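Amino acid ABC transporter, periplasmic amino acid-binding protein (Brucella ovis, PDB 4Z9N) probably binds an amino acid or peptide in the periplasm for uptake by an ABC transporter, and holds glutathione in its pocket. Local coordinates at residues G242-Q245 / A246-E249; I295-N299 / I300-S304; M147-Y150 / F151-N154. One frame throughout, in Å; residues are numbered along the deposited sequence.

Contact 1. Residues G242-Q245 / A246-E249; sequences GITQ and ANVE
Thr244 O takes two donors from the turn that follows it: Asn247 N at 3.2 Å and, in a weak bond, Val248 N. The donor Asn247 N stands well above the carbonyl plane of Thr244, and the same N-H is shared with Thr244 OG1, also at 3.2 Å. The hydroxyl reaches it because chi1 of 65° places OG1 between the backbone N and the carbonyl carbon of Thr244, facing the turn. The Asn247 amide in turn binds the backbone of residues 242-244. Its OD1 accepts from Thr244 N at 2.7 Å in a nearly straight bond (177°), although the N-H arrives from above the carbonyl plane of the amide, while ND2 gives a hydrogen to Gly242 O at 3.0 Å, in the plane of both groups. Using both ends of the amide on backbone atoms fixes the flip of the Asn247 side chain. The reciprocal pair, Asn247 N to Thr244 OG1 and Thr244 N to Asn247 OD1, resembles a capping box, close to the start of helix 248-251. Upstream, Gly242 ends helix 222-240 as the C-prime residue of a Schellman motif, where its positive phi suits a residue without a side chain. The apolar side of the link belongs to Ile243 and Val248, whose CG2 methyls meet at 3.7 Å with the side chains at about a right angle; both branched residues also press on Leu263. Water 1 bridges Gln245 O and Glu249 N, and Gln245 NE2 is hydrogen-bonded to Lys287 O, on helix 281-289.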
# COMPACT_ATOMS: atom_id res chain seq x y z
N GLY D 242 -8.15 -17.31 -7.32
CA GLY D 242 -9.24 -18.25 -7.12
C GLY D 242 -8.88 -19.45 -6.24
O GLY D 242 -9.46 -20.53 -6.39
N ILE D 243 -7.91 -19.24 -5.34
CA ILE D 243 -7.48 -20.27 -4.41
C ILE D 243 -8.23 -20.09 -3.10
O ILE D 243 -8.16 -19.02 -2.48
CB ILE D 243 -5.96 -20.24 -4.18
CG1 ILE D 243 -5.22 -20.39 -5.50
CG2 ILE D 243 -5.55 -21.39 -3.23
CD1 ILE D 243 -3.79 -19.95 -5.42
N THR D 244 -8.94 -21.13 -2.70
CA THR D 244 -9.82 -21.07 -1.54
C THR D 244 -9.44 -22.14 -0.52
O THR D 244 -8.65 -23.04 -0.81
CB THR D 244 -11.29 -21.27 -1.95
OG1 THR D 244 -11.47 -22.59 -2.47
CG2 THR D 244 -11.69 -20.26 -3.02
N GLN D 245 -10.01 -22.04 0.67
CA GLN D 245 -9.79 -23.04 1.71
C GLN D 245 -10.15 -24.43 1.20
O GLN D 245 -9.45 -25.41 1.49
CB GLN D 245 -10.62 -22.70 2.95
CG GLN D 245 -10.35 -23.58 4.16
CD GLN D 245 -11.10 -23.08 5.39
OE1 GLN D 245 -12.28 -22.74 5.31
NE2 GLN D 245 -10.41 -23.04 6.53
N ALA D 246 -11.22 -24.51 0.43
CA ALA D 246 -11.73 -25.79 -0.04
C ALA D 246 -10.91 -26.39 -1.17
O ALA D 246 -10.84 -27.62 -1.31
CB ALA D 246 -13.19 -25.65 -0.47
N ASN D 247 -10.28 -25.55 -1.99
CA ASN D 247 -9.63 -26.11 -3.18
C ASN D 247 -8.11 -26.02 -3.17
O ASN D 247 -7.47 -26.49 -4.11
CB ASN D 247 -10.18 -25.44 -4.45
CG ASN D 247 -9.70 -24.00 -4.66
OD1 ASN D 247 -8.76 -23.51 -4.01
ND2 ASN D 247 -10.35 -23.30 -5.59
N VAL D 248 -7.53 -25.42 -2.13
CA VAL D 248 -6.08 -25.18 -2.15
C VAL D 248 -5.26 -26.47 -2.27
O VAL D 248 -4.20 -26.48 -2.90
CB VAL D 248 -5.65 -24.36 -0.91
CG1 VAL D 248 -5.94 -25.12 0.37
CG2 VAL D 248 -4.18 -23.98 -1.02
N GLU D 249 -5.73 -27.57 -1.69
CA GLU D 249 -4.96 -28.80 -1.79
C GLU D 249 -4.93 -29.26 -3.24
O GLU D 249 -3.90 -29.73 -3.72
CB GLU D 249 -5.53 -29.90 -0.89
CG GLU D 249 -4.72 -31.20 -0.90
CD GLU D 249 -3.34 -31.07 -0.27
OE1 GLU D 249 -3.13 -30.11 0.50
OE2 GLU D 249 -2.49 -31.94 -0.52
O HOH W 1 -7.85 -27.88 0.32

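Contact 2. Residues I295-N299 / I300-S304; sequences IFERN and IGSGS
The C-terminal end of helix 292-299 is followed, after Ile300, by a type I beta turn, Gly301 to Ser304, and Phe296 O holds the junction. It accepts from Ile300 N at 2.9 Å in a bond close to straight (165°) and from Gly301 N, also at 2.9 Å but more bent; the second bond spans five residues, one more than the alpha-helical pattern. On the buried side Ile300 lies over one face of the Phe296 ring. With chi1 at 62°, its CG1 sits almost above the ring centroid, 3.8 Å away, a CH-pi contact, and CD1 reaches Phe296 CE2 at 3.7 Å. Both also pack on Phe44 and Tyr108, as suits large apolar side chains. Gly301 CA approaches the same ring obliquely, and the lack of a side chain suits a place hemmed in by that ring and Glu297 OE2. On the outer side Glu297 bends at chi2, and OE1 takes weak bonds from Ser302 N at 2.7 Å and, longer, Gly303 N. Ser304 closes the turn, its OG 2.7 Å from Gly301 O and its N bound to the same oxygen. This i-to-i+4 Phe-Ile pair ends the helix against helix 44-57, at the turn.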
# COMPACT_ATOMS: atom_id res chain seq x y z
N ILE D 295 -12.37 -14.51 4.25
CA ILE D 295 -12.31 -13.87 5.56
C ILE D 295 -13.31 -12.72 5.60
O ILE D 295 -14.03 -12.55 6.59
CB ILE D 295 -10.88 -13.37 5.88
CG1 ILE D 295 -9.92 -14.55 6.01
CG2 ILE D 295 -10.87 -12.53 7.15
CD1 ILE D 295 -8.46 -14.12 6.09
N PHE D 296 -13.35 -11.94 4.52
CA PHE D 296 -14.27 -10.81 4.43
C PHE D 296 -15.72 -11.29 4.53
O PHE D 296 -16.49 -10.81 5.36
CB PHE D 296 -14.05 -10.04 3.11
CG PHE D 296 -14.74 -8.70 3.06
CD1 PHE D 296 -16.10 -8.62 2.84
CD2 PHE D 296 -14.01 -7.53 3.22
CE1 PHE D 296 -16.74 -7.39 2.81
CE2 PHE D 296 -14.64 -6.30 3.17
CZ PHE D 296 -16.00 -6.23 2.97
N GLU D 297 -16.09 -12.25 3.69
CA GLU D 297 -17.48 -12.65 3.61
C GLU D 297 -18.04 -13.29 4.88
O GLU D 297 -19.18 -13.00 5.27
CB GLU D 297 -17.67 -13.60 2.43
CG GLU D 297 -17.66 -12.85 1.10
CD GLU D 297 -18.74 -11.78 1.05
OE1 GLU D 297 -19.88 -12.08 1.44
OE2 GLU D 297 -18.45 -10.63 0.64
N ARG D 298 -17.27 -14.14 5.54
CA ARG D 298 -17.79 -14.88 6.69
C ARG D 298 -17.93 -13.97 7.91
O ARG D 298 -18.72 -14.25 8.81
CB ARG D 298 -16.89 -16.07 7.03
CG ARG D 298 -15.66 -15.72 7.87
CD ARG D 298 -14.95 -16.97 8.39
NE ARG D 298 -14.49 -17.80 7.28
CZ ARG D 298 -13.22 -17.88 6.88
NH1 ARG D 298 -12.27 -17.21 7.52
NH2 ARG D 298 -12.90 -18.65 5.85
N ASN D 299 -17.17 -12.88 7.94
CA ASN D 299 -17.14 -12.02 9.12
C ASN D 299 -17.94 -10.74 8.97
O ASN D 299 -18.64 -10.33 9.90
CB ASN D 299 -15.69 -11.66 9.45
CG ASN D 299 -14.92 -12.83 10.01
OD1 ASN D 299 -15.27 -13.36 11.06
ND2 ASN D 299 -13.86 -13.21 9.32
N ILE D 300 -17.80 -10.06 7.83
CA ILE D 300 -18.37 -8.72 7.71
C ILE D 300 -19.14 -8.54 6.41
O ILE D 300 -19.86 -7.56 6.25
CB ILE D 300 -17.27 -7.62 7.85
CG1 ILE D 300 -16.22 -7.72 6.74
CG2 ILE D 300 -16.61 -7.68 9.22
CD1 ILE D 300 -15.12 -6.64 6.81
N GLY D 301 -19.03 -9.50 5.49
CA GLY D 301 -19.71 -9.39 4.22
C GLY D 301 -21.10 -10.02 4.16
O GLY D 301 -21.83 -10.04 5.14
N SER D 302 -21.45 -10.56 3.00
CA SER D 302 -22.79 -11.11 2.80
C SER D 302 -23.00 -12.42 3.55
O SER D 302 -24.14 -12.87 3.72
CB SER D 302 -23.06 -11.30 1.30
OG SER D 302 -22.10 -12.17 0.72
N GLY D 303 -21.91 -13.04 4.00
CA GLY D 303 -21.99 -14.24 4.82
C GLY D 303 -22.03 -13.95 6.31
O GLY D 303 -21.78 -14.83 7.14
N SER D 304 -22.36 -12.71 6.65
CA SER D 304 -22.41 -12.27 8.04
C SER D 304 -23.65 -11.42 8.29
O SER D 304 -24.31 -11.01 7.35
CB SER D 304 -21.15 -11.47 8.36
OG SER D 304 -21.27 -10.18 7.79

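Contact 3. Residues M147-Y150 / F151-N154; sequences MADY and FRAN
Charge links Asp149 and Arg152, one turn apart on helix 142-153. Asp149 OD1 forms a salt bridge with Arg152 NH2 at 2.6 Å, meeting the guanidinium at its edge while the two flat groups stand 49° apart. Arg152 bends at chi3 (35°), which brings its end back along the helix beside Asp149. The other carboxylate oxygen, OD2, is bridged by Arg261 and Arg328 of the second subunit, so this acid probably stays ionised between positive groups.

Apolar contacts occupy the face turned to the sheet. Met147 and Phe151 lie side by side, Met147 CG at 3.8 Å from Phe151 CD1, and the sulfur stands oblique to the ring, 5.1 Å from its centroid, in a Met-aromatic contact. The flexible Met147 and the flat Phe151 both pack on Ile135 and Phe114, a buried sheet face that suits apolar chains.

Backbone hydrogen bonds run along the helix: Phe151 N, Arg152 N and Ala153 N follow the regular pattern. At the helix end Asn154 N binds Tyr150 O at 3.1 Å, and the Asn154 side chain adds a second bond to that oxygen, from ND2 at 2.9 Å. The short amide thereby folds back over the helix end, with ND2 3.3 Å above the plane of the Tyr150 ring, toward its rim. This is the helix of a beta-alpha-beta unit, joining strands 134-138 and 159-163.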
# COMPACT_ATOMS: atom_id res chain seq x y z
N MET D 147 -13.65 14.39 14.29
CA MET D 147 -14.98 14.97 14.51
C MET D 147 -14.84 16.45 14.84
O MET D 147 -15.58 17.28 14.32
CB MET D 147 -15.74 14.27 15.62
CG MET D 147 -17.06 14.98 15.92
SD MET D 147 -18.18 13.99 16.92
CE MET D 147 -17.19 13.70 18.39
N ALA D 148 -13.90 16.79 15.70
CA ALA D 148 -13.66 18.19 16.01
C ALA D 148 -13.39 18.96 14.71
O ALA D 148 -13.96 20.03 14.49
CB ALA D 148 -12.51 18.34 16.99
N ASP D 149 -12.52 18.41 13.86
CA ASP D 149 -12.17 19.06 12.60
C ASP D 149 -13.41 19.33 11.75
O ASP D 149 -13.58 20.41 11.17
CB ASP D 149 -11.21 18.20 11.76
CG ASP D 149 -9.81 18.13 12.32
OD1 ASP D 149 -9.44 18.96 13.18
OD2 ASP D 149 -9.06 17.23 11.87
N TYR D 150 -14.25 18.31 11.65
CA TYR D 150 -15.42 18.36 10.77
C TYR D 150 -16.44 19.40 11.24
O TYR D 150 -17.02 20.13 10.44
CB TYR D 150 -16.06 16.97 10.69
CG TYR D 150 -17.25 16.85 9.77
CD1 TYR D 150 -17.09 16.90 8.39
CD2 TYR D 150 -18.53 16.64 10.28
CE1 TYR D 150 -18.18 16.77 7.53
CE2 TYR D 150 -19.63 16.50 9.43
CZ TYR D 150 -19.44 16.56 8.06
OH TYR D 150 -20.53 16.43 7.22
N PHE D 151 -16.64 19.48 12.56
CA PHE D 151 -17.61 20.42 13.09
C PHE D 151 -17.10 21.84 13.01
O PHE D 151 -17.87 22.75 12.74
CB PHE D 151 -17.98 20.04 14.53
CG PHE D 151 -19.09 19.05 14.61
CD1 PHE D 151 -18.93 17.76 14.11
CD2 PHE D 151 -20.32 19.40 15.15
CE1 PHE D 151 -19.96 16.85 14.16
CE2 PHE D 151 -21.35 18.51 15.20
CZ PHE D 151 -21.19 17.23 14.70
N ARG D 152 -15.79 22.02 13.22
CA ARG D 152 -15.17 23.34 13.08
C ARG D 152 -15.31 23.83 11.64
O ARG D 152 -15.75 24.96 11.38
CB ARG D 152 -13.69 23.32 13.46
CG ARG D 152 -12.98 24.64 13.17
CD ARG D 152 -11.51 24.63 13.62
NE ARG D 152 -10.94 23.30 13.42
CZ ARG D 152 -10.44 22.53 14.39
NH1 ARG D 152 -10.33 22.99 15.62
NH2 ARG D 152 -9.98 21.32 14.11
N ALA D 153 -14.94 22.97 10.70
CA ALA D 153 -14.89 23.34 9.29
C ALA D 153 -16.27 23.71 8.79
O ALA D 153 -16.43 24.62 7.97
CB ALA D 153 -14.32 22.19 8.46
N ASN D 154 -17.28 23.00 9.28
CA ASN D 154 -18.63 23.20 8.80
C ASN D 154 -19.47 24.10 9.69
O ASN D 154 -20.69 24.17 9.53
CB ASN D 154 -19.31 21.84 8.62
CG ASN D 154 -18.75 21.09 7.44
OD1 ASN D 154 -19.05 21.41 6.30
ND2 ASN D 154 -17.90 20.09 7.71

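In the fold
Contacts 1 and 2 lie on the same side of the chain's centre, about 17 Å apart between centres, and touch lightly where Gln245 meets Arg298. They share helix 292-299, which ends in contact 2 and whose Glu294 OE2 accepts from Gln245 N. Contact 3, in a beta-alpha-beta unit, is on the opposite side from contact 1, about 47 Å between centres. Each has a buried apolar pair; contact 2, nearest the middle of the chain, stacks an isoleucine on a phenylalanine ring. Contact 1, farther out than contact 2, adds to its apolar pair side-chain amide and hydroxyl bonds to backbone. Contact 3 adds a charged face that the second subunit covers. Helix ends are common to all three.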